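Local coordinates for kinesin-like protein KAR3 (Saccharomyces cerevisiae, PDB 1F9V) that probably hydrolyses ATP to drive movement along microtubules, as a kinesin-type motor whose P-loop domain binds ADP, at residues A[132-137]-A[222-227]; A[85-90]-A[239-244]; A[167-172]-A[298-303]. The protein carries 2 engineered substitutions. All coordinates share one frame; numbering follows the deposited sequence.

Contact 1 of 3, residues A[132-137]-A[222-227]; sequences KVNCEF and IIHLSG
Lys132 to Phe137 and Ile222 to Gly227 run as antiparallel strands, their axes 4.8 Å apart at closest approach and their directions 164° apart. Lys132–Ser226, Asn134–His224 and Glu136–Ile222 are hydrogen-bonded pairs; Val133–Leu225 and Cys135–Ile223 are the non-hydrogen-bonded pairs between them. Lys132, Asn134, Glu136, His224 and Ser226 share one face with Ile222. There His224 NE2 donates to the syn lone pair of Glu136 OE1 at 2.6 Å, close to the ring plane; the Glu136 chain, bent at chi2 (90°), carries its carboxylate over to the neighbouring strand. His224 ND1 bonds Thr239 OG1, so both ring nitrogens are engaged, which probably fixes the rotation of the imidazole. Ser183 OG holds Glu136 OE2. At the far end Lys132 bends until NZ donates to Ser226 O (3.1 Å), an oxygen that also accepts from Lys132 N on the opposite face of the carbonyl plane. The other face is apolar: Val133 CG1 meets Ile223 CG2 at 3.9 Å, and Val133 CG2 meets Leu225 CD2 at 3.8 Å. Helix 109-124 covers Val133 and Leu225 through Ile117, Phe118 and Ile121; Ile195 of helix 192-199 lies on Cys135, and strand 235-244 extends the sheet beyond Ile223 and Leu225.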
loop_
_atom_site.group_PDB
_atom_site.type_symbol
_atom_site.label_atom_id
_atom_site.label_comp_id
_atom_site.label_asym_id
_atom_site.label_seq_id
_atom_site.Cartn_x
_atom_site.Cartn_y
_atom_site.Cartn_z
ATOM N N LYS A 132 6.076 -9.404 20.900
ATOM C CA LYS A 132 4.693 -9.854 20.884
ATOM C C LYS A 132 4.056 -9.200 19.671
ATOM O O LYS A 132 4.337 -8.044 19.376
ATOM C CB LYS A 132 3.954 -9.428 22.155
ATOM C CG LYS A 132 4.222 -10.342 23.337
ATOM C CD LYS A 132 5.535 -9.973 24.009
ATOM C CE LYS A 132 5.608 -8.479 24.316
ATOM N NZ LYS A 132 7.005 -8.025 24.557
ATOM N N VAL A 133 3.208 -9.947 18.976
ATOM C CA VAL A 133 2.559 -9.452 17.776
ATOM C C VAL A 133 1.044 -9.530 17.848
ATOM O O VAL A 133 0.483 -10.576 18.172
ATOM C CB VAL A 133 3.020 -10.259 16.541
ATOM C CG1 VAL A 133 2.432 -9.659 15.267
ATOM C CG2 VAL A 133 4.540 -10.280 16.479
ATOM N N ASN A 134 0.378 -8.421 17.558
ATOM C CA ASN A 134 -1.076 -8.417 17.547
ATOM C C ASN A 134 -1.524 -7.634 16.314
ATOM O O ASN A 134 -0.803 -6.762 15.830
ATOM C CB ASN A 134 -1.645 -7.842 18.859
ATOM C CG ASN A 134 -1.465 -6.350 18.987
ATOM O OD1 ASN A 134 -2.441 -5.591 18.944
ATOM N ND2 ASN A 134 -0.226 -5.913 19.166
ATOM N N CYS A 135 -2.695 -7.964 15.789
ATOM C CA CYS A 135 -3.163 -7.304 14.580
ATOM C C CYS A 135 -4.650 -7.011 14.537
ATOM O O CYS A 135 -5.432 -7.534 15.332
ATOM C CB CYS A 135 -2.806 -8.173 13.367
ATOM S SG CYS A 135 -3.711 -9.758 13.286
ATOM N N GLU A 136 -5.021 -6.162 13.586
ATOM C CA GLU A 136 -6.405 -5.802 13.338
ATOM C C GLU A 136 -6.540 -5.812 11.821
ATOM O O GLU A 136 -5.557 -5.600 11.104
ATOM C CB GLU A 136 -6.723 -4.397 13.857
ATOM C CG GLU A 136 -6.606 -4.229 15.362
ATOM C CD GLU A 136 -5.217 -3.804 15.781
ATOM O OE1 GLU A 136 -4.667 -2.879 15.148
ATOM O OE2 GLU A 136 -4.667 -4.391 16.737
ATOM N N PHE A 137 -7.746 -6.081 11.341
ATOM C CA PHE A 137 -8.024 -6.091 9.908
ATOM C C PHE A 137 -9.343 -5.356 9.738
ATOM O O PHE A 137 -10.411 -5.862 10.110
ATOM C CB PHE A 137 -8.132 -7.531 9.379
ATOM C CG PHE A 137 -8.000 -7.648 7.880
ATOM C CD1 PHE A 137 -7.572 -6.572 7.104
ATOM C CD2 PHE A 137 -8.314 -8.841 7.245
ATOM C CE1 PHE A 137 -7.460 -6.688 5.715
ATOM C CE2 PHE A 137 -8.205 -8.966 5.862
ATOM C CZ PHE A 137 -7.777 -7.885 5.099
ATOM N N ILE A 222 -3.443 -4.120 9.964
ATOM C CA ILE A 222 -2.563 -3.450 10.911
ATOM C C ILE A 222 -1.856 -4.447 11.809
ATOM O O ILE A 222 -2.492 -5.310 12.410
ATOM C CB ILE A 222 -3.362 -2.442 11.783
ATOM C CG1 ILE A 222 -4.126 -1.469 10.877
ATOM C CG2 ILE A 222 -2.420 -1.686 12.702
ATOM C CD1 ILE A 222 -5.115 -0.564 11.605
ATOM N N ILE A 223 -0.538 -4.314 11.888
ATOM C CA ILE A 223 0.296 -5.194 12.697
ATOM C C ILE A 223 1.105 -4.373 13.696
ATOM O O ILE A 223 1.743 -3.386 13.326
ATOM C CB ILE A 223 1.301 -5.972 11.816
ATOM C CG1 ILE A 223 0.549 -6.902 10.858
ATOM C CG2 ILE A 223 2.281 -6.742 12.697
ATOM C CD1 ILE A 223 1.328 -7.251 9.600
ATOM N N HIS A 224 1.079 -4.782 14.961
ATOM C CA HIS A 224 1.843 -4.088 15.992
ATOM C C HIS A 224 2.941 -5.020 16.498
ATOM O O HIS A 224 2.679 -6.175 16.834
ATOM C CB HIS A 224 0.923 -3.676 17.143
ATOM C CG HIS A 224 -0.318 -2.969 16.695
ATOM N ND1 HIS A 224 -0.317 -1.655 16.280
ATOM C CD2 HIS A 224 -1.596 -3.399 16.580
ATOM C CE1 HIS A 224 -1.542 -1.304 15.932
ATOM N NE2 HIS A 224 -2.337 -2.343 16.104
ATOM N N LEU A 225 4.173 -4.524 16.521
ATOM C CA LEU A 225 5.304 -5.314 16.991
ATOM C C LEU A 225 5.799 -4.707 18.284
ATOM O O LEU A 225 6.399 -3.630 18.271
ATOM C CB LEU A 225 6.455 -5.293 15.983
ATOM C CG LEU A 225 6.224 -5.787 14.559
ATOM C CD1 LEU A 225 7.572 -5.862 13.854
ATOM C CD2 LEU A 225 5.543 -7.148 14.571
ATOM N N SER A 226 5.557 -5.400 19.394
ATOM C CA SER A 226 5.992 -4.917 20.699
ATOM C C SER A 226 7.140 -5.763 21.246
ATOM O O SER A 226 6.954 -6.928 21.607
ATOM C CB SER A 226 4.823 -4.923 21.683
ATOM O OG SER A 226 5.207 -4.277 22.882
ATOM N N GLY A 227 8.326 -5.164 21.301
ATOM C CA GLY A 227 9.492 -5.873 21.790
ATOM C C GLY A 227 10.032 -5.375 23.117
ATOM O O GLY A 227 10.083 -4.171 23.382
#

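Contact 2 of 3, residues A[85-90]-A[239-244]; sequences NVCIFA and TLNLVD
Val86 to Ala90 and Leu240 to Asp244 pair residue for residue as parallel neighbours in the central sheet of the kinesin motor domain, a P-loop NTPase fold. The first strand leads into the P-loop that holds ADP; the second ends at Asp244, whose carboxylate lies about 4 Å from the bound magnesium ion and bonds Thr99 OG1 through OD2. The backbone ladder alternates without a break, from Val86 N to Thr239 O down to Ala90 N and Val243 O.

On the face of Val86, Ile88, Leu240 and Leu242 the aliphatic chains lie alongside one another, pointing the same way. The CD2 methyl of Leu240 is set against the branch point of its neighbour, Val86 CB, at 4.0 Å. One step on, Leu242 CD2 reaches Ile88 CD1 at 3.9 Å, and it also lies close to CB and CG1, so that one methyl fits along the flank of the isoleucine. Met102 of helix 98-103 closes over Leu242 and Ala90.

The other face carries Phe89 beside Val243. With CG1 anti to the backbone N (chi1 -170°), Val243 sets CB and CG2 against the CD1–CE1 side of the ring, CB lying 3.7 Å from Phe89 CD1. Leu302 of helix 297-306 packs on Phe89 and on Asn241. The Asn241 amide fills the place next to Cys87, with ND2 3.7 Å from SG. A weak hydrogen bond (3.3 Å) runs from Asn241 ND2 to Val86 O, which also accepts from Asn241 N.

Where the strand pair begins, Asn85 OD1 accepts from Thr239 N at 3.0 Å. Thr239 OG1, already bonded to His224 ND1, is also joined to Asn85 by a water that donates to OD1 at 2.7 Å.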
loop_
_atom_site.group_PDB
_atom_site.type_symbol
_atom_site.label_atom_id
_atom_site.label_comp_id
_atom_site.label_asym_id
_atom_site.label_seq_id
_atom_site.Cartn_x
_atom_site.Cartn_y
_atom_site.Cartn_z
ATOM N N ASN A 85 7.465 2.898 12.106
ATOM C CA ASN A 85 6.115 2.611 11.670
ATOM C C ASN A 85 6.259 2.462 10.161
ATOM O O ASN A 85 7.093 3.137 9.544
ATOM C CB ASN A 85 5.177 3.767 11.978
ATOM C CG ASN A 85 4.856 3.873 13.452
ATOM O OD1 ASN A 85 4.890 2.882 14.185
ATOM N ND2 ASN A 85 4.543 5.081 13.893
ATOM N N VAL A 86 5.445 1.596 9.577
ATOM C CA VAL A 86 5.526 1.341 8.149
ATOM C C VAL A 86 4.156 1.348 7.501
ATOM O O VAL A 86 3.195 0.827 8.062
ATOM C CB VAL A 86 6.193 -0.044 7.895
ATOM C CG1 VAL A 86 6.006 -0.475 6.439
ATOM C CG2 VAL A 86 7.654 0.013 8.267
ATOM N N CYS A 87 4.075 1.949 6.315
ATOM C CA CYS A 87 2.833 1.977 5.549
ATOM C C CYS A 87 3.139 1.491 4.138
ATOM O O CYS A 87 4.129 1.907 3.535
ATOM C CB CYS A 87 2.253 3.396 5.448
ATOM S SG CYS A 87 1.330 3.970 6.890
ATOM N N ILE A 88 2.301 0.595 3.629
ATOM C CA ILE A 88 2.442 0.107 2.262
ATOM C C ILE A 88 1.060 0.238 1.646
ATOM O O ILE A 88 0.096 -0.351 2.141
ATOM C CB ILE A 88 2.894 -1.367 2.204
ATOM C CG1 ILE A 88 4.301 -1.497 2.801
ATOM C CG2 ILE A 88 2.870 -1.849 0.750
ATOM C CD1 ILE A 88 4.867 -2.914 2.789
ATOM N N PHE A 89 0.956 1.031 0.581
ATOM C CA PHE A 89 -0.328 1.232 -0.081
ATOM C C PHE A 89 -0.338 0.639 -1.491
ATOM O O PHE A 89 0.475 1.032 -2.330
ATOM C CB PHE A 89 -0.657 2.729 -0.213
ATOM C CG PHE A 89 -0.754 3.469 1.096
ATOM C CD1 PHE A 89 -1.961 3.544 1.779
ATOM C CD2 PHE A 89 0.353 4.138 1.610
ATOM C CE1 PHE A 89 -2.068 4.285 2.962
ATOM C CE2 PHE A 89 0.260 4.881 2.792
ATOM C CZ PHE A 89 -0.954 4.955 3.467
ATOM N N ALA A 90 -1.242 -0.296 -1.752
ATOM C CA ALA A 90 -1.365 -0.862 -3.094
ATOM C C ALA A 90 -2.427 0.004 -3.775
ATOM O O ALA A 90 -3.574 0.059 -3.323
ATOM C CB ALA A 90 -1.813 -2.308 -3.033
ATOM N N THR A 239 4.437 -0.095 14.203
ATOM C CA THR A 239 3.197 -0.533 13.583
ATOM C C THR A 239 3.310 -0.566 12.056
ATOM O O THR A 239 3.872 0.342 11.447
ATOM C CB THR A 239 2.029 0.399 13.989
ATOM O OG1 THR A 239 1.831 0.315 15.409
ATOM C CG2 THR A 239 0.750 0.003 13.289
ATOM N N LEU A 240 2.793 -1.635 11.462
ATOM C CA LEU A 240 2.786 -1.789 10.014
ATOM C C LEU A 240 1.348 -1.713 9.551
ATOM O O LEU A 240 0.470 -2.377 10.107
ATOM C CB LEU A 240 3.373 -3.137 9.600
ATOM C CG LEU A 240 4.827 -3.349 10.005
ATOM C CD1 LEU A 240 4.864 -4.314 11.186
ATOM C CD2 LEU A 240 5.636 -3.874 8.816
ATOM N N ASN A 241 1.107 -0.892 8.534
ATOM C CA ASN A 241 -0.226 -0.738 7.979
ATOM C C ASN A 241 -0.128 -1.130 6.514
ATOM O O ASN A 241 0.449 -0.401 5.708
ATOM C CB ASN A 241 -0.688 0.711 8.135
ATOM C CG ASN A 241 -0.535 1.209 9.557
ATOM O OD1 ASN A 241 -1.424 1.011 10.387
ATOM N ND2 ASN A 241 0.598 1.838 9.851
ATOM N N LEU A 242 -0.672 -2.300 6.199
ATOM C CA LEU A 242 -0.646 -2.854 4.842
ATOM C C LEU A 242 -2.019 -2.634 4.213
ATOM O O LEU A 242 -2.994 -3.303 4.552
ATOM C CB LEU A 242 -0.266 -4.340 4.921
ATOM C CG LEU A 242 0.933 -4.589 5.853
ATOM C CD1 LEU A 242 1.287 -6.065 5.879
ATOM C CD2 LEU A 242 2.129 -3.764 5.393
ATOM N N VAL A 243 -2.070 -1.695 3.270
ATOM C CA VAL A 243 -3.315 -1.279 2.638
ATOM C C VAL A 243 -3.554 -1.679 1.190
ATOM O O VAL A 243 -2.700 -1.480 0.328
ATOM C CB VAL A 243 -3.452 0.272 2.718
ATOM C CG1 VAL A 243 -4.852 0.718 2.298
ATOM C CG2 VAL A 243 -3.126 0.751 4.131
ATOM N N ASP A 244 -4.748 -2.208 0.945
ATOM C CA ASP A 244 -5.214 -2.611 -0.378
ATOM C C ASP A 244 -6.305 -1.569 -0.661
ATOM O O ASP A 244 -7.458 -1.717 -0.248
ATOM C CB ASP A 244 -5.790 -4.026 -0.293
ATOM C CG ASP A 244 -6.309 -4.541 -1.617
ATOM O OD1 ASP A 244 -6.297 -3.790 -2.616
ATOM O OD2 ASP A 244 -6.734 -5.716 -1.645
HETATM O O HOH W 1 3.204 2.589 16.305
#

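Contact 3 of 3, residues A[167-172]-A[298-303]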
loop_
_atom_site.group_PDB
_atom_site.type_symbol
_atom_site.label_atom_id
_atom_site.label_comp_id
_atom_site.label_asym_id
_atom_site.label_seq_id
_atom_site.Cartn_x
_atom_site.Cartn_y
_atom_site.Cartn_z
ATOM N N ILE A 167 -11.713 6.726 16.384
ATOM C CA ILE A 167 -10.268 6.781 16.306
ATOM C C ILE A 167 -9.741 7.496 17.551
ATOM O O ILE A 167 -10.191 8.595 17.884
ATOM C CB ILE A 167 -9.811 7.549 15.049
ATOM C CG1 ILE A 167 -10.114 6.720 13.799
ATOM C CG2 ILE A 167 -8.332 7.859 15.131
ATOM C CD1 ILE A 167 -9.805 7.445 12.486
ATOM N N ARG A 168 -8.790 6.863 18.233
ATOM C CA ARG A 168 -8.196 7.422 19.440
ATOM C C ARG A 168 -6.709 7.631 19.250
ATOM O O ARG A 168 -5.929 6.682 19.297
ATOM C CB ARG A 168 -8.410 6.488 20.635
ATOM C CG ARG A 168 -9.856 6.279 21.016
ATOM C CD ARG A 168 -10.236 7.102 22.237
ATOM N NE ARG A 168 -11.522 6.673 22.783
ATOM C CZ ARG A 168 -12.703 7.126 22.364
ATOM N NH1 ARG A 168 -12.760 8.025 21.393
ATOM N NH2 ARG A 168 -13.829 6.666 22.899
ATOM N N HIS A 169 -6.318 8.875 19.023
ATOM C CA HIS A 169 -4.917 9.206 18.855
ATOM C C HIS A 169 -4.336 9.546 20.226
ATOM O O HIS A 169 -4.870 10.403 20.937
ATOM C CB HIS A 169 -4.754 10.417 17.942
ATOM C CG HIS A 169 -5.094 10.157 16.512
ATOM N ND1 HIS A 169 -4.545 9.115 15.792
ATOM C CD2 HIS A 169 -5.895 10.828 15.652
ATOM C CE1 HIS A 169 -4.993 9.157 14.549
ATOM N NE2 HIS A 169 -5.814 10.189 14.438
ATOM N N ASP A 170 -3.255 8.866 20.592
ATOM C CA ASP A 170 -2.565 9.112 21.854
ATOM C C ASP A 170 -1.363 9.976 21.497
ATOM O O ASP A 170 -0.316 9.468 21.100
ATOM C CB ASP A 170 -2.096 7.792 22.472
ATOM C CG ASP A 170 -1.568 7.955 23.895
ATOM O OD1 ASP A 170 -1.677 6.986 24.676
ATOM O OD2 ASP A 170 -1.045 9.038 24.235
ATOM N N GLN A 171 -1.525 11.287 21.629
ATOM C CA GLN A 171 -0.467 12.234 21.299
ATOM C C GLN A 171 0.797 11.999 22.121
ATOM O O GLN A 171 1.878 12.459 21.758
ATOM C CB GLN A 171 -0.966 13.672 21.505
ATOM C CG GLN A 171 -2.472 13.858 21.271
ATOM C CD GLN A 171 -3.290 13.724 22.553
ATOM O OE1 GLN A 171 -3.674 12.620 22.952
ATOM N NE2 GLN A 171 -3.556 14.854 23.204
ATOM N N GLU A 172 0.655 11.276 23.225
ATOM C CA GLU A 172 1.782 10.986 24.101
ATOM C C GLU A 172 2.733 9.982 23.466
ATOM O O GLU A 172 3.900 10.289 23.214
ATOM C CB GLU A 172 1.275 10.444 25.445
ATOM C CG GLU A 172 2.175 9.397 26.095
ATOM C CD GLU A 172 2.996 9.965 27.236
ATOM O OE1 GLU A 172 4.226 9.738 27.263
ATOM O OE2 GLU A 172 2.409 10.641 28.106
ATOM N N LEU A 298 -8.897 7.555 6.076
ATOM C CA LEU A 298 -7.653 6.800 5.961
ATOM C C LEU A 298 -6.413 7.564 6.401
ATOM O O LEU A 298 -5.603 7.036 7.157
ATOM C CB LEU A 298 -7.449 6.322 4.521
ATOM C CG LEU A 298 -6.179 5.491 4.279
ATOM C CD1 LEU A 298 -6.303 4.128 4.948
ATOM C CD2 LEU A 298 -5.963 5.336 2.773
ATOM N N THR A 299 -6.250 8.796 5.923
ATOM C CA THR A 299 -5.077 9.576 6.289
ATOM C C THR A 299 -5.125 9.998 7.755
ATOM O O THR A 299 -4.091 10.087 8.415
ATOM C CB THR A 299 -4.902 10.838 5.386
ATOM O OG1 THR A 299 -6.104 11.620 5.390
ATOM C CG2 THR A 299 -4.579 10.421 3.948
ATOM N N TYR A 300 -6.328 10.252 8.264
ATOM C CA TYR A 300 -6.466 10.646 9.661
ATOM C C TYR A 300 -6.093 9.467 10.557
ATOM O O TYR A 300 -5.350 9.614 11.526
ATOM C CB TYR A 300 -7.898 11.090 9.939
ATOM C CG TYR A 300 -8.095 11.572 11.352
ATOM C CD1 TYR A 300 -7.280 12.566 11.892
ATOM C CD2 TYR A 300 -9.078 11.011 12.161
ATOM C CE1 TYR A 300 -7.439 12.984 13.225
ATOM C CE2 TYR A 300 -9.244 11.418 13.483
ATOM C CZ TYR A 300 -8.424 12.400 14.005
ATOM O OH TYR A 300 -8.573 12.769 15.322
ATOM N N LEU A 301 -6.600 8.290 10.215
ATOM C CA LEU A 301 -6.310 7.092 10.986
ATOM C C LEU A 301 -4.816 6.787 11.023
ATOM O O LEU A 301 -4.273 6.410 12.062
ATOM C CB LEU A 301 -7.041 5.890 10.383
ATOM C CG LEU A 301 -6.629 4.510 10.919
ATOM C CD1 LEU A 301 -7.129 4.355 12.344
ATOM C CD2 LEU A 301 -7.205 3.404 10.046
ATOM N N LEU A 302 -4.147 6.971 9.888
ATOM C CA LEU A 302 -2.728 6.643 9.768
ATOM C C LEU A 302 -1.707 7.751 9.974
ATOM O O LEU A 302 -0.519 7.534 9.755
ATOM C CB LEU A 302 -2.477 6.010 8.390
ATOM C CG LEU A 302 -3.326 4.785 8.054
ATOM C CD1 LEU A 302 -3.068 4.352 6.600
ATOM C CD2 LEU A 302 -2.983 3.657 9.030
ATOM N N GLN A 303 -2.143 8.926 10.403
ATOM C CA GLN A 303 -1.230 10.045 10.574
ATOM C C GLN A 303 0.080 9.779 11.320
ATOM O O GLN A 303 1.126 10.263 10.903
ATOM C CB GLN A 303 -1.965 11.228 11.215
ATOM C CG GLN A 303 -2.331 11.037 12.674
ATOM C CD GLN A 303 -3.055 12.245 13.239
ATOM O OE1 GLN A 303 -3.154 12.417 14.460
ATOM N NE2 GLN A 303 -3.568 13.090 12.351
HETATM O O HOH W 2 -10.277 11.244 16.725
#
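His169 and Tyr300 meet as a T-shaped pair: the edge of the imidazole points at the face of the phenol ring, with centroids 4.5 Å apart and planes at 89°. The NE2–CD2 side of the imidazole meets the ring off-centre, toward its rim near CZ. With CG anti to the backbone N (chi1 -177°), the Tyr300 ring reaches over to His169 and Ile167.

The imidazole is in turn enclosed from both of its own faces. Over one lies the Gln303 amide, stacked with its plane only 16° from that of the ring and OE1 3.3 Å above the ring plane, over the centre. Gln303 CG adds an off-centre CH-pi contact, 4.2 Å from the His169 ring centroid. On the opposite face Ile167 CG2 sits toward the rim. Ile167 also sends CD1 into the angle between two residues of the helix, 3.7 Å from Tyr300 CD2 and 3.8 Å from Leu301 CB. A water bridges the two segments, donating to Ile167 O at 2.9 Å and bonded to Tyr300 OH at 2.7 Å. An alanine in place of Tyr300 would probably leave the His169 edge without its aromatic partner, open a gap beside Ile167 CD1 and deprive this water of its hydroxyl.

The short hairpin of strands 167-170 and 175-178 is thereby seated on helix 297-306, elements that in kinesins generally lie on the microtubule-binding side of the motor. Within the hairpin, Thr176 OG1 bonds His169 ND1 and probably helps fix the turn of the ring. The stacked Gln303 amide, the edge-on approach to Tyr300 and Ile167 CG2 surround the imidazole, whose NE2 lies 3.0 Å from Tyr300 O. With no salt bridge between the segments, the contact rests on close fit and on aromatic and amide packing, and so probably depends on the orientation of that ring.

Contacts 1 and 2 are buried and contact 3 lies at the surface; contact 2 is nearest the centre of the chain. Contacts 1 and 2 belong to the same mixed sheet and share a seam where strand 218-228 runs antiparallel to strand 235-244 and Ile223 O probably accepts from Leu240 N. Contact 3, a separate hairpin resting on helix 297-306, reaches contact 2 through Leu298 and Leu302 of that helix, which touch Phe89. Chemistry follows place: backbone ladders join contacts 1 and 2, contact 1 adding a polar face beside an apolar one and contact 2 being mostly apolar, whereas contact 3 has no ladder between its segments and rests on aromatic, amide and aliphatic side-chain packing.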